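Long-range contact in abhydrolase domain-containing protein (Exiguobacterium antarcticum, PDB 5H3H), which probably hydrolyses carboxylic esters as an alpha/beta-hydrolase-fold esterase, with perhydrolase activity likely as well: residues Asp9-Tyr14 with Asp55-Gly60. Numbering follows the deposited sequence.
Sequences DGTKIY and DYRGYG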
loop_
_atom_site.group_PDB
_atom_site.type_symbol
_atom_site.label_atom_id
_atom_site.label_comp_id
_atom_site.label_asym_id
_atom_site.label_seq_id
_atom_site.Cartn_x
_atom_site.Cartn_y
_atom_site.Cartn_z
ATOM N N ASP B 9 12.070 -1.082 -14.699
ATOM C CA ASP B 9 12.608 -0.772 -16.017
ATOM C C ASP B 9 13.952 -1.449 -16.365
ATOM O O ASP B 9 14.496 -1.128 -17.389
ATOM C CB ASP B 9 12.679 0.731 -16.231
ATOM C CG ASP B 9 13.731 1.421 -15.351
ATOM O OD1 ASP B 9 14.609 0.750 -14.750
ATOM O OD2 ASP B 9 13.637 2.667 -15.278
ATOM N N GLY B 10 14.475 -2.364 -15.562
ATOM C CA GLY B 10 15.748 -3.042 -15.882
ATOM C C GLY B 10 17.020 -2.343 -15.413
ATOM O O GLY B 10 18.106 -2.939 -15.458
ATOM N N THR B 11 16.916 -1.082 -14.989
ATOM C CA THR B 11 18.083 -0.376 -14.424
ATOM C C THR B 11 18.710 -1.254 -13.319
ATOM O O THR B 11 17.955 -1.787 -12.508
ATOM C CB THR B 11 17.626 0.934 -13.746
ATOM O OG1 THR B 11 16.871 1.731 -14.653
ATOM C CG2 THR B 11 18.833 1.761 -13.284
ATOM N N LYS B 12 20.028 -1.424 -13.287
ATOM C CA LYS B 12 20.723 -2.160 -12.195
ATOM C C LYS B 12 21.043 -1.275 -10.957
ATOM O O LYS B 12 21.814 -0.301 -11.070
ATOM C CB LYS B 12 22.045 -2.740 -12.695
ATOM C CG LYS B 12 21.895 -3.780 -13.788
ATOM C CD LYS B 12 23.186 -4.537 -14.046
ATOM C CE LYS B 12 24.281 -3.625 -14.622
ATOM N NZ LYS B 12 25.538 -3.700 -13.808
ATOM N N ILE B 13 20.529 -1.668 -9.778
ATOM C CA ILE B 13 20.658 -0.899 -8.525
ATOM C C ILE B 13 21.713 -1.559 -7.670
ATOM O O ILE B 13 21.555 -2.706 -7.286
ATOM C CB ILE B 13 19.308 -0.860 -7.721
ATOM C CG1 ILE B 13 18.161 -0.324 -8.561
ATOM C CG2 ILE B 13 19.437 -0.024 -6.451
ATOM C CD1 ILE B 13 18.396 1.060 -9.135
ATOM N N TYR B 14 22.774 -0.835 -7.315
ATOM C CA TYR B 14 23.804 -1.371 -6.442
ATOM C C TYR B 14 23.300 -1.350 -5.018
ATOM O O TYR B 14 22.694 -0.372 -4.602
ATOM C CB TYR B 14 25.078 -0.543 -6.530
ATOM C CG TYR B 14 26.162 -1.073 -5.661
ATOM C CD1 TYR B 14 26.827 -2.227 -6.007
ATOM C CD2 TYR B 14 26.487 -0.453 -4.457
ATOM C CE1 TYR B 14 27.812 -2.741 -5.200
ATOM C CE2 TYR B 14 27.466 -0.955 -3.629
ATOM C CZ TYR B 14 28.126 -2.120 -4.007
ATOM O OH TYR B 14 29.131 -2.673 -3.242
ATOM N N ASP B 55 22.393 2.342 -3.225
ATOM C CA ASP B 55 22.781 3.520 -4.066
ATOM C C ASP B 55 21.650 3.666 -5.014
ATOM O O ASP B 55 21.404 2.706 -5.754
ATOM C CB ASP B 55 24.069 3.280 -4.869
ATOM C CG ASP B 55 25.349 3.256 -4.022
ATOM O OD1 ASP B 55 25.341 3.619 -2.818
ATOM O OD2 ASP B 55 26.396 2.900 -4.586
ATOM N N TYR B 56 20.948 4.793 -5.039
ATOM C CA TYR B 56 19.866 4.953 -5.984
ATOM C C TYR B 56 20.426 4.929 -7.383
ATOM O O TYR B 56 21.638 5.209 -7.613
ATOM C CB TYR B 56 19.065 6.251 -5.847
ATOM C CG TYR B 56 18.667 6.611 -4.484
ATOM C CD1 TYR B 56 17.817 5.813 -3.735
ATOM C CD2 TYR B 56 19.060 7.826 -3.957
ATOM C CE1 TYR B 56 17.454 6.181 -2.429
ATOM C CE2 TYR B 56 18.699 8.204 -2.696
ATOM C CZ TYR B 56 17.918 7.383 -1.914
ATOM O OH TYR B 56 17.643 7.859 -0.659
ATOM N N ARG B 57 19.528 4.677 -8.323
ATOM C CA ARG B 57 19.849 4.960 -9.700
ATOM C C ARG B 57 20.436 6.378 -9.788
ATOM O O ARG B 57 19.941 7.302 -9.175
ATOM C CB ARG B 57 18.677 4.858 -10.651
ATOM C CG ARG B 57 17.467 5.677 -10.372
ATOM C CD ARG B 57 16.475 5.474 -11.514
ATOM N NE ARG B 57 15.689 4.250 -11.400
ATOM C CZ ARG B 57 14.920 3.754 -12.377
ATOM N NH1 ARG B 57 14.201 2.634 -12.153
ATOM N NH2 ARG B 57 14.870 4.336 -13.576
ATOM N N GLY B 58 21.474 6.490 -10.581
ATOM C CA GLY B 58 22.132 7.777 -10.796
ATOM C C GLY B 58 23.318 8.027 -9.854
ATOM O O GLY B 58 24.020 9.010 -10.064
ATOM N N TYR B 59 23.499 7.205 -8.795
ATOM C CA TYR B 59 24.460 7.517 -7.734
ATOM C C TYR B 59 25.345 6.367 -7.497
ATOM O O TYR B 59 24.985 5.236 -7.860
ATOM C CB TYR B 59 23.757 7.883 -6.440
ATOM C CG TYR B 59 22.891 9.096 -6.659
ATOM C CD1 TYR B 59 21.627 8.964 -7.200
ATOM C CD2 TYR B 59 23.366 10.368 -6.425
ATOM C CE1 TYR B 59 20.839 10.058 -7.488
ATOM C CE2 TYR B 59 22.576 11.472 -6.680
ATOM C CZ TYR B 59 21.345 11.342 -7.197
ATOM O OH TYR B 59 20.596 12.459 -7.417
ATOM N N GLY B 60 26.537 6.645 -6.922
ATOM C CA GLY B 60 27.362 5.571 -6.396
ATOM C C GLY B 60 27.688 4.599 -7.523
ATOM O O GLY B 60 28.053 5.024 -8.585
HETATM O O HOH W 1 11.809 1.284 -12.732
#
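Arg57 sets out with CG between its backbone N and carbonyl carbon (chi1 56°) and bends again at chi3 (81°), which carries its guanidinium tip to tip with the carboxylate of Asp9. Arg57 NH2 gives a salt-bridging hydrogen bond of 2.7 Å to Asp9 OD2, lying close to the guanidinium plane and using the syn lone pair of the acid; NH1 adds a weak second bond to the same oxygen. The two planes are 49° apart, so this is no flat two-oxygen pairing. Asp9 OD1 instead turns back on its own loop, closing an Asx turn with Thr11 N (3.0 Å); Thr11 OG1, whose apparently very short bond to OD1 is of doubtful length, sits over one guanidinium face. Farther along, Ile13 CD1 packs 4.1 Å from Arg57 CB, and Asp55 N bonds to Tyr14 O (3.1 Å), joining strand 12-18 to the chain just after its antiparallel neighbour 50-54. Asp55 OD2, held by Lys61 N, lies 3.4 Å from Tyr14 CD2. Arg57 NE also forms a salt bridge with Asp77 of helix 71-85, and NH2 a hydrogen bond with Thr67 O. Shared between Asp9 and Asp77, the guanidinium charge probably offsets both carboxylates and favours their ionised forms, tying the N-terminal hairpin to the loop and helix that follow strand 50-54.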